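Local coordinates for pentacotripeptide-repeat region of PRORP domain-containing protein (Brachypodium distachyon, PDB 4ME2), which probably binds RNA in a sequence-specific way, with chloroplast group II introns as its likely target, on a scaffold of pentatricopeptide repeat helices, at residues L100-A103 with A104-V107; V164-V168 with Y169-R173; T172-V175 with R176-A180. All blocks are in the same frame, centred on the assembly; numbering follows the deposited sequence.

From the N terminus, the chain first reaches contact 1, two turns that make up most of helix 98-109, walled in by helices 66-77, 82-94 and 118-126. Far along the sequence, contact 2 carries the chain out of a loop and into helix 168-180, and contact 3 runs on down that same helix, starting on Thr172 and Arg173, where contact 2 ends. None of the three closes a long loop: each joins residues about one turn apart, and contact 1 is finished before the other two begin. Contact 1 lies across the chain's centre from the other two, its centre about 20 Å from that of contact 3. Helix 118-126 stands between these regions and touches all three contacts.

Contact 1 (L100-A103 with A104-V107)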
ATOM      1  N   LEU A 100      -6.402   9.154  -9.388  1.00 17.54           N
ATOM      2  CA  LEU A 100      -6.835   8.330 -10.518  1.00 17.63           C
ATOM      3  C   LEU A 100      -5.959   7.096 -10.649  1.00 17.57           C
ATOM      4  O   LEU A 100      -6.456   6.022 -10.977  1.00 17.73           O
ATOM      5  CB  LEU A 100      -6.801   9.107 -11.834  1.00 17.88           C
ATOM      6  CG  LEU A 100      -7.715  10.331 -11.923  1.00 18.03           C
ATOM      7  CD1 LEU A 100      -7.719  10.873 -13.346  1.00 18.66           C
ATOM      8  CD2 LEU A 100      -9.124   9.972 -11.494  1.00 18.86           C
ATOM      9  N   ALA A 101      -4.659   7.261 -10.404  1.00 17.55           N
ATOM     10  CA  ALA A 101      -3.733   6.124 -10.468  1.00 17.50           C
ATOM     11  C   ALA A 101      -4.059   5.115  -9.371  1.00 17.77           C
ATOM     12  O   ALA A 101      -3.952   3.899  -9.588  1.00 17.75           O
ATOM     13  CB  ALA A 101      -2.283   6.587 -10.370  1.00 18.19           C
ATOM     14  N   LEU A 102      -4.450   5.617  -8.201  1.00 17.99           N
ATOM     15  CA  LEU A 102      -4.841   4.760  -7.075  1.00 18.15           C
ATOM     16  C   LEU A 102      -6.113   4.001  -7.430  1.00 18.15           C
ATOM     17  O   LEU A 102      -6.233   2.810  -7.145  1.00 18.03           O
ATOM     18  CB  LEU A 102      -5.090   5.592  -5.811  1.00 19.32           C
ATOM     19  CG  LEU A 102      -4.725   5.088  -4.404  1.00 21.08           C
ATOM     20  CD1 LEU A 102      -5.756   5.538  -3.375  1.00 20.80           C
ATOM     21  CD2 LEU A 102      -4.464   3.591  -4.291  1.00 20.59           C
ATOM     22  N   ALA A 103      -7.067   4.693  -8.048  1.00 17.86           N
ATOM     23  CA  ALA A 103      -8.282   4.037  -8.503  1.00 17.59           C
ATOM     24  C   ALA A 103      -7.937   2.940  -9.518  1.00 17.33           C
ATOM     25  O   ALA A 103      -8.546   1.867  -9.496  1.00 16.85           O
ATOM     26  CB  ALA A 103      -9.267   5.047  -9.081  1.00 17.72           C
ATOM     27  N   ALA A 104      -6.954   3.196 -10.384  1.00 16.60           N
ATOM     28  CA  ALA A 104      -6.508   2.174 -11.341  1.00 16.98           C
ATOM     29  C   ALA A 104      -5.914   0.972 -10.609  1.00 17.14           C
ATOM     30  O   ALA A 104      -6.203  -0.180 -10.962  1.00 17.06           O
ATOM     31  CB  ALA A 104      -5.515   2.743 -12.343  1.00 16.98           C
ATOM     32  N   LEU A 105      -5.094   1.247  -9.595  1.00 16.95           N
ATOM     33  CA  LEU A 105      -4.523   0.191  -8.753  1.00 17.47           C
ATOM     34  C   LEU A 105      -5.620  -0.706  -8.183  1.00 17.53           C
ATOM     35  O   LEU A 105      -5.503  -1.931  -8.229  1.00 18.03           O
ATOM     36  CB  LEU A 105      -3.661   0.775  -7.620  1.00 17.67           C
ATOM     37  CG  LEU A 105      -3.047  -0.221  -6.616  1.00 17.93           C
ATOM     38  CD1 LEU A 105      -2.167  -1.237  -7.321  1.00 18.29           C
ATOM     39  CD2 LEU A 105      -2.268   0.508  -5.532  1.00 18.19           C
ATOM     40  N   HIS A 106      -6.680  -0.108  -7.645  1.00 17.44           N
ATOM     41  CA  HIS A 106      -7.766  -0.896  -7.060  1.00 18.09           C
ATOM     42  C   HIS A 106      -8.496  -1.759  -8.060  1.00 17.90           C
ATOM     43  O   HIS A 106      -8.953  -2.859  -7.716  1.00 18.57           O
ATOM     44  CB  HIS A 106      -8.722  -0.015  -6.273  1.00 18.38           C
ATOM     45  CG  HIS A 106      -8.171   0.429  -4.942  1.00 18.55           C
ATOM     46  ND1 HIS A 106      -7.726  -0.441  -4.008  1.00 18.91           N
ATOM     47  CD2 HIS A 106      -8.023   1.699  -4.399  1.00 18.58           C
ATOM     48  CE1 HIS A 106      -7.312   0.243  -2.927  1.00 19.66           C
ATOM     49  NE2 HIS A 106      -7.499   1.555  -3.169  1.00 18.52           N
ATOM     50  N   VAL A 107      -8.606  -1.291  -9.304  1.00 17.62           N
ATOM     51  CA  VAL A 107      -9.127  -2.136 -10.376  1.00 17.66           C
ATOM     52  C   VAL A 107      -8.179  -3.324 -10.561  1.00 17.75           C
ATOM     53  O   VAL A 107      -8.628  -4.468 -10.620  1.00 18.13           O
ATOM     54  CB  VAL A 107      -9.310  -1.374 -11.706  1.00 17.28           C
ATOM     55  CG1 VAL A 107      -9.774  -2.320 -12.804  1.00 17.47           C
ATOM     56  CG2 VAL A 107     -10.322  -0.239 -11.553  1.00 17.53           C
TER
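Ala104 hangs its backbone N on Leu100 O at 2.9 Å, and its CB settles 3.4 Å from Ala101 O; the same methyl touches Met89 of helix 82-94 and Leu77 of helix 66-77. Leu105 N then bonds to Ala101 O at 2.9 Å. With CG of Leu105 swung anti to the main-chain N (chi1 177°), its CD2 lies 4.0 Å from CD2 of Leu102, branch against branch, the two leucines slanting across each other. Leu105 also reaches Leu120, Tyr121 and Phe124 of helix 118-126. His106 N comes next, 3.0 Å from Leu102 O in a fairly straight bond (158°). The imidazole runs alongside the Leu102 side chain, pointing the same way, with His106 NE2 3.8 Å from Leu102 CD2. Arg109 NH1 donates a hydrogen bond to His106 ND1, which helps fix the turn of the ring. Val107 closes the run: its N bonds to Ala103 O, and its CG2, beside that N, rests 3.4 Å from the same oxygen. This is a regular i to i+4 alpha-helical ladder, its small and leucine side chains packed between neighbouring helices as in the helical arrays of pentatricopeptide repeat proteins.

Contact 2 (V164-V168 with Y169-R173)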
ATOM      1  N   VAL A 164       4.747 -15.406   7.201  1.00 42.34           N
ATOM      2  CA  VAL A 164       6.063 -16.001   7.479  1.00 43.14           C
ATOM      3  C   VAL A 164       7.015 -16.017   6.273  1.00 43.00           C
ATOM      4  O   VAL A 164       8.234 -15.914   6.438  1.00 43.66           O
ATOM      5  CB  VAL A 164       5.925 -17.407   8.107  1.00 44.08           C
ATOM      6  CG1 VAL A 164       7.264 -18.130   8.167  1.00 44.92           C
ATOM      7  CG2 VAL A 164       5.334 -17.293   9.502  1.00 44.35           C
ATOM      8  N   GLY A 165       6.458 -16.128   5.069  1.00 42.68           N
ATOM      9  CA  GLY A 165       7.263 -16.140   3.849  1.00 42.17           C
ATOM     10  C   GLY A 165       7.365 -14.804   3.132  1.00 42.14           C
ATOM     11  O   GLY A 165       7.862 -14.738   2.004  1.00 42.69           O
ATOM     12  N   GLU A 166       6.905 -13.736   3.782  1.00 41.20           N
ATOM     13  CA  GLU A 166       6.887 -12.398   3.180  1.00 40.04           C
ATOM     14  C   GLU A 166       8.277 -11.835   2.898  1.00 38.86           C
ATOM     15  O   GLU A 166       9.194 -12.000   3.706  1.00 39.37           O
ATOM     16  CB  GLU A 166       6.122 -11.423   4.080  1.00 40.37           C
ATOM     17  CG  GLU A 166       5.792 -10.096   3.416  1.00 40.67           C
ATOM     18  CD  GLU A 166       4.782 -10.242   2.292  1.00 41.24           C
ATOM     19  OE1 GLU A 166       3.986 -11.205   2.321  1.00 40.58           O
ATOM     20  OE2 GLU A 166       4.787  -9.395   1.377  1.00 40.90           O
ATOM     21  N   ASP A 167       8.421 -11.158   1.758  1.00 36.78           N
ATOM     22  CA  ASP A 167       9.664 -10.468   1.413  1.00 35.02           C
ATOM     23  C   ASP A 167       9.885  -9.277   2.353  1.00 33.77           C
ATOM     24  O   ASP A 167       9.331  -8.189   2.151  1.00 33.28           O
ATOM     25  CB  ASP A 167       9.663 -10.026  -0.056  1.00 34.98           C
ATOM     26  CG  ASP A 167      10.974  -9.370  -0.481  1.00 34.37           C
ATOM     27  OD1 ASP A 167      11.647  -8.737   0.359  1.00 34.60           O
ATOM     28  OD2 ASP A 167      11.338  -9.479  -1.670  1.00 35.65           O
ATOM     29  N   VAL A 168      10.711  -9.502   3.373  1.00 32.32           N
ATOM     30  CA  VAL A 168      10.967  -8.513   4.418  1.00 31.41           C
ATOM     31  C   VAL A 168      11.484  -7.188   3.862  1.00 29.93           C
ATOM     32  O   VAL A 168      11.112  -6.122   4.353  1.00 28.27           O
ATOM     33  CB  VAL A 168      11.932  -9.061   5.492  1.00 31.76           C
ATOM     34  CG1 VAL A 168      12.431  -7.948   6.405  1.00 32.58           C
ATOM     35  CG2 VAL A 168      11.246 -10.153   6.305  1.00 32.97           C
ATOM     36  N   TYR A 169      12.329  -7.254   2.838  1.00 29.14           N
ATOM     37  CA  TYR A 169      12.869  -6.041   2.232  1.00 28.91           C
ATOM     38  C   TYR A 169      11.754  -5.163   1.661  1.00 27.92           C
ATOM     39  O   TYR A 169      11.705  -3.961   1.921  1.00 27.14           O
ATOM     40  CB  TYR A 169      13.902  -6.378   1.150  1.00 30.12           C
ATOM     41  CG  TYR A 169      14.353  -5.181   0.350  1.00 30.80           C
ATOM     42  CD1 TYR A 169      15.368  -4.344   0.818  1.00 31.63           C
ATOM     43  CD2 TYR A 169      13.763  -4.882  -0.876  1.00 31.85           C
ATOM     44  CE1 TYR A 169      15.777  -3.241   0.088  1.00 33.08           C
ATOM     45  CE2 TYR A 169      14.168  -3.782  -1.613  1.00 32.71           C
ATOM     46  CZ  TYR A 169      15.175  -2.969  -1.129  1.00 33.18           C
ATOM     47  OH  TYR A 169      15.576  -1.878  -1.861  1.00 35.62           O
ATOM     48  N   LYS A 170      10.858  -5.771   0.894  1.00 27.84           N
ATOM     49  CA  LYS A 170       9.737  -5.039   0.318  1.00 27.22           C
ATOM     50  C   LYS A 170       8.754  -4.587   1.395  1.00 26.03           C
ATOM     51  O   LYS A 170       8.222  -3.476   1.329  1.00 24.35           O
ATOM     52  CB  LYS A 170       9.031  -5.887  -0.736  1.00 28.61           C
ATOM     53  CG  LYS A 170       9.868  -6.118  -1.981  1.00 29.64           C
ATOM     54  CD  LYS A 170       9.182  -7.088  -2.926  1.00 31.46           C
ATOM     55  CE  LYS A 170       9.440  -6.704  -4.373  1.00 33.06           C
ATOM     56  NZ  LYS A 170       8.780  -7.666  -5.299  1.00 35.32           N
ATOM     57  N   LEU A 171       8.518  -5.437   2.388  1.00 24.98           N
ATOM     58  CA  LEU A 171       7.647  -5.058   3.499  1.00 24.15           C
ATOM     59  C   LEU A 171       8.221  -3.855   4.245  1.00 23.52           C
ATOM     60  O   LEU A 171       7.483  -2.948   4.649  1.00 22.17           O
ATOM     61  CB  LEU A 171       7.443  -6.231   4.458  1.00 25.01           C
ATOM     62  CG  LEU A 171       6.377  -6.024   5.537  1.00 25.17           C
ATOM     63  CD1 LEU A 171       4.982  -6.029   4.926  1.00 26.38           C
ATOM     64  CD2 LEU A 171       6.501  -7.079   6.626  1.00 26.81           C
ATOM     65  N   THR A 172       9.541  -3.840   4.415  1.00 23.44           N
ATOM     66  CA  THR A 172      10.198  -2.752   5.138  1.00 23.28           C
ATOM     67  C   THR A 172      10.132  -1.452   4.336  1.00 22.76           C
ATOM     68  O   THR A 172      10.003  -0.366   4.909  1.00 21.96           O
ATOM     69  CB  THR A 172      11.657  -3.104   5.515  1.00 23.68           C
ATOM     70  OG1 THR A 172      11.669  -4.315   6.287  1.00 24.12           O
ATOM     71  CG2 THR A 172      12.280  -1.989   6.355  1.00 24.21           C
ATOM     72  N   ARG A 173      10.217  -1.571   3.012  1.00 23.08           N
ATOM     73  CA  ARG A 173      10.068  -0.424   2.117  1.00 23.15           C
ATOM     74  C   ARG A 173       8.714   0.249   2.298  1.00 21.11           C
ATOM     75  O   ARG A 173       8.636   1.477   2.355  1.00 20.81           O
ATOM     76  CB  ARG A 173      10.228  -0.835   0.652  1.00 25.50           C
ATOM     77  CG  ARG A 173      11.668  -1.038   0.213  1.00 29.03           C
ATOM     78  CD  ARG A 173      11.812  -1.022  -1.302  1.00 31.62           C
ATOM     79  NE  ARG A 173      11.631   0.310  -1.881  1.00 33.89           N
ATOM     80  CZ  ARG A 173      12.535   1.288  -1.831  1.00 35.17           C
ATOM     81  NH1 ARG A 173      13.697   1.106  -1.212  1.00 35.95           N
ATOM     82  NH2 ARG A 173      12.270   2.460  -2.394  1.00 36.30           N
TER
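Asp167 reaches from the last residue before helix 168-180 to the backbone and side chain of Lys170. Its CB already lies 4.1 Å from CD of Lys170. From there CG, set anti to the main-chain N (chi1 -177°), carries the carboxylate forward over the first turn, and Asp167 CG packs 3.7 Å from Lys170 CG. At the tip the two oxygens divide the work. OD1 accepts from Lys170 N at 3.1 Å in a nearly straight bond, although the donor comes in from above the carboxylate plane, 62° out of it; the same OD1 also lies 3.4 Å from Tyr169 CB. OD2 instead rests against the aliphatic part of the lysine, 3.5 Å from Lys170 CD, while the ammonium runs on toward Asp117, a long and weak pair. The negative charge so placed would probably be favoured by the amino end of the helix. Behind the side chain, Asp167 O takes Leu171 N at 2.9 Å. One step on, Val168 O is gripped twice by Thr172, whose N and OG1 arrive from opposite faces of the carbonyl; the OG1 bond to Val168 O measures 2.7 Å. Just ahead of the cap, Glu166 leans its CG on Leu171 CB and forms a salt bridge with Lys150. The bond from Lys170 N to Asp167 OD1 is a classic aspartate N-cap, opening a helix of the pentatricopeptide repeat array.

Contact 3 (T172-V175 with R176-A180); sequences TRLV and RALVA
Leu174 and Leu178 meet on one flank of helix 168-180, a helix of the pentatricopeptide repeat fold held between its neighbours by apolar side chains. The apolar contact comes first. Leu174 CG sits 4.0 Å from Leu178 CD1, with Leu174 CD1 equally near that methyl. Leu178 keeps CG beside its own N (chi1 -70°), which lays CG 3.3 Å from Leu174 O and sends the branch on to Val139 and Val143 of helix 133-151 and to Ala186 and Ala187 of helix 184-197. Replacing Leu178 by an alanine would probably open a gap beside Leu174 and lose the contacts that tie helix 168-180 to helices 133-151 and 184-197 at this point. Val175 meets Met210 of helix 204-216, and Val179 joins Leu178 on Ala187.

The backbone bonds run in step with this packing. Arg176 N reaches Thr172 O at 2.8 Å, Leu178 N reaches Leu174 O at 2.9 Å, and Ala177 N and Val179 N repeat the pattern on Arg173 O and Val175 O. Side chains also brush these acceptors: Arg176 CB is 3.3 Å from Thr172 O, and Val179 CG2 lies 3.5 Å from Val175 O.

The charged contact lies toward the more exposed side. Arg173 sends NE toward Glu119, a long and weak pair that may ease the repulsion between Arg173 and Arg176, whose side chain touches Tyr205. The two guanidinium planes are turned 70° apart, and Arg173 NH1 stands 4.2 Å from Arg176 NH1.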
ATOM      1  N   THR A 172       9.541  -3.840   4.415  1.00 23.44           N
ATOM      2  CA  THR A 172      10.198  -2.752   5.138  1.00 23.28           C
ATOM      3  C   THR A 172      10.132  -1.452   4.336  1.00 22.76           C
ATOM      4  O   THR A 172      10.003  -0.366   4.909  1.00 21.96           O
ATOM      5  CB  THR A 172      11.657  -3.104   5.515  1.00 23.68           C
ATOM      6  OG1 THR A 172      11.669  -4.315   6.287  1.00 24.12           O
ATOM      7  CG2 THR A 172      12.280  -1.989   6.355  1.00 24.21           C
ATOM      8  N   ARG A 173      10.217  -1.571   3.012  1.00 23.08           N
ATOM      9  CA  ARG A 173      10.068  -0.424   2.117  1.00 23.15           C
ATOM     10  C   ARG A 173       8.714   0.249   2.298  1.00 21.11           C
ATOM     11  O   ARG A 173       8.636   1.477   2.355  1.00 20.81           O
ATOM     12  CB  ARG A 173      10.228  -0.835   0.652  1.00 25.50           C
ATOM     13  CG  ARG A 173      11.668  -1.038   0.213  1.00 29.03           C
ATOM     14  CD  ARG A 173      11.812  -1.022  -1.302  1.00 31.62           C
ATOM     15  NE  ARG A 173      11.631   0.310  -1.881  1.00 33.89           N
ATOM     16  CZ  ARG A 173      12.535   1.288  -1.831  1.00 35.17           C
ATOM     17  NH1 ARG A 173      13.697   1.106  -1.212  1.00 35.95           N
ATOM     18  NH2 ARG A 173      12.270   2.460  -2.394  1.00 36.30           N
ATOM     19  N   LEU A 174       7.658  -0.557   2.378  1.00 20.40           N
ATOM     20  CA  LEU A 174       6.316  -0.028   2.621  1.00 19.30           C
ATOM     21  C   LEU A 174       6.237   0.661   3.984  1.00 18.97           C
ATOM     22  O   LEU A 174       5.686   1.763   4.103  1.00 17.95           O
ATOM     23  CB  LEU A 174       5.267  -1.134   2.503  1.00 19.27           C
ATOM     24  CG  LEU A 174       3.838  -0.754   2.908  1.00 18.61           C
ATOM     25  CD1 LEU A 174       3.295   0.397   2.070  1.00 18.63           C
ATOM     26  CD2 LEU A 174       2.920  -1.962   2.793  1.00 18.65           C
ATOM     27  N   VAL A 175       6.804   0.028   5.008  1.00 19.29           N
ATOM     28  CA  VAL A 175       6.760   0.587   6.358  1.00 19.32           C
ATOM     29  C   VAL A 175       7.561   1.897   6.432  1.00 19.10           C
ATOM     30  O   VAL A 175       7.115   2.871   7.035  1.00 18.51           O
ATOM     31  CB  VAL A 175       7.242  -0.434   7.418  1.00 19.81           C
ATOM     32  CG1 VAL A 175       7.479   0.257   8.750  1.00 19.97           C
ATOM     33  CG2 VAL A 175       6.232  -1.568   7.571  1.00 20.22           C
ATOM     34  N   ARG A 176       8.738   1.917   5.807  1.00 19.26           N
ATOM     35  CA  ARG A 176       9.541   3.140   5.675  1.00 19.90           C
ATOM     36  C   ARG A 176       8.737   4.260   5.022  1.00 18.75           C
ATOM     37  O   ARG A 176       8.757   5.412   5.467  1.00 18.62           O
ATOM     38  CB  ARG A 176      10.752   2.873   4.779  1.00 22.66           C
ATOM     39  CG  ARG A 176      12.107   2.780   5.454  1.00 26.42           C
ATOM     40  CD  ARG A 176      13.184   2.516   4.398  1.00 28.21           C
ATOM     41  NE  ARG A 176      13.684   3.736   3.761  1.00 31.14           N
ATOM     42  CZ  ARG A 176      14.619   3.763   2.814  1.00 32.50           C
ATOM     43  NH1 ARG A 176      15.161   2.636   2.375  1.00 34.27           N
ATOM     44  NH2 ARG A 176      15.011   4.919   2.298  1.00 34.16           N
ATOM     45  N   ALA A 177       8.049   3.914   3.938  1.00 18.65           N
ATOM     46  CA  ALA A 177       7.295   4.912   3.185  1.00 18.14           C
ATOM     47  C   ALA A 177       6.161   5.463   4.037  1.00 18.18           C
ATOM     48  O   ALA A 177       5.929   6.669   4.062  1.00 18.27           O
ATOM     49  CB  ALA A 177       6.768   4.327   1.881  1.00 18.16           C
ATOM     50  N   LEU A 178       5.469   4.582   4.755  1.00 17.76           N
ATOM     51  CA  LEU A 178       4.348   5.014   5.591  1.00 17.52           C
ATOM     52  C   LEU A 178       4.807   5.955   6.700  1.00 18.26           C
ATOM     53  O   LEU A 178       4.189   6.989   6.942  1.00 18.19           O
ATOM     54  CB  LEU A 178       3.619   3.811   6.187  1.00 17.19           C
ATOM     55  CG  LEU A 178       2.814   2.967   5.195  1.00 16.71           C
ATOM     56  CD1 LEU A 178       2.426   1.628   5.808  1.00 17.07           C
ATOM     57  CD2 LEU A 178       1.583   3.727   4.721  1.00 17.36           C
ATOM     58  N   VAL A 179       5.890   5.593   7.377  1.00 17.95           N
ATOM     59  CA  VAL A 179       6.418   6.431   8.445  1.00 19.19           C
ATOM     60  C   VAL A 179       6.853   7.804   7.905  1.00 19.02           C
ATOM     61  O   VAL A 179       6.488   8.838   8.470  1.00 19.61           O
ATOM     62  CB  VAL A 179       7.543   5.717   9.215  1.00 19.85           C
ATOM     63  CG1 VAL A 179       8.317   6.705  10.055  1.00 21.04           C
ATOM     64  CG2 VAL A 179       6.953   4.607  10.087  1.00 20.05           C
ATOM     65  N   ALA A 180       7.587   7.821   6.795  1.00 19.28           N
ATOM     66  CA  ALA A 180       8.007   9.094   6.195  1.00 19.26           C
ATOM     67  C   ALA A 180       6.817   9.993   5.817  1.00 20.04           C
ATOM     68  O   ALA A 180       6.885  11.218   5.961  1.00 20.12           O
ATOM     69  CB  ALA A 180       8.930   8.859   5.000  1.00 19.44           C
TER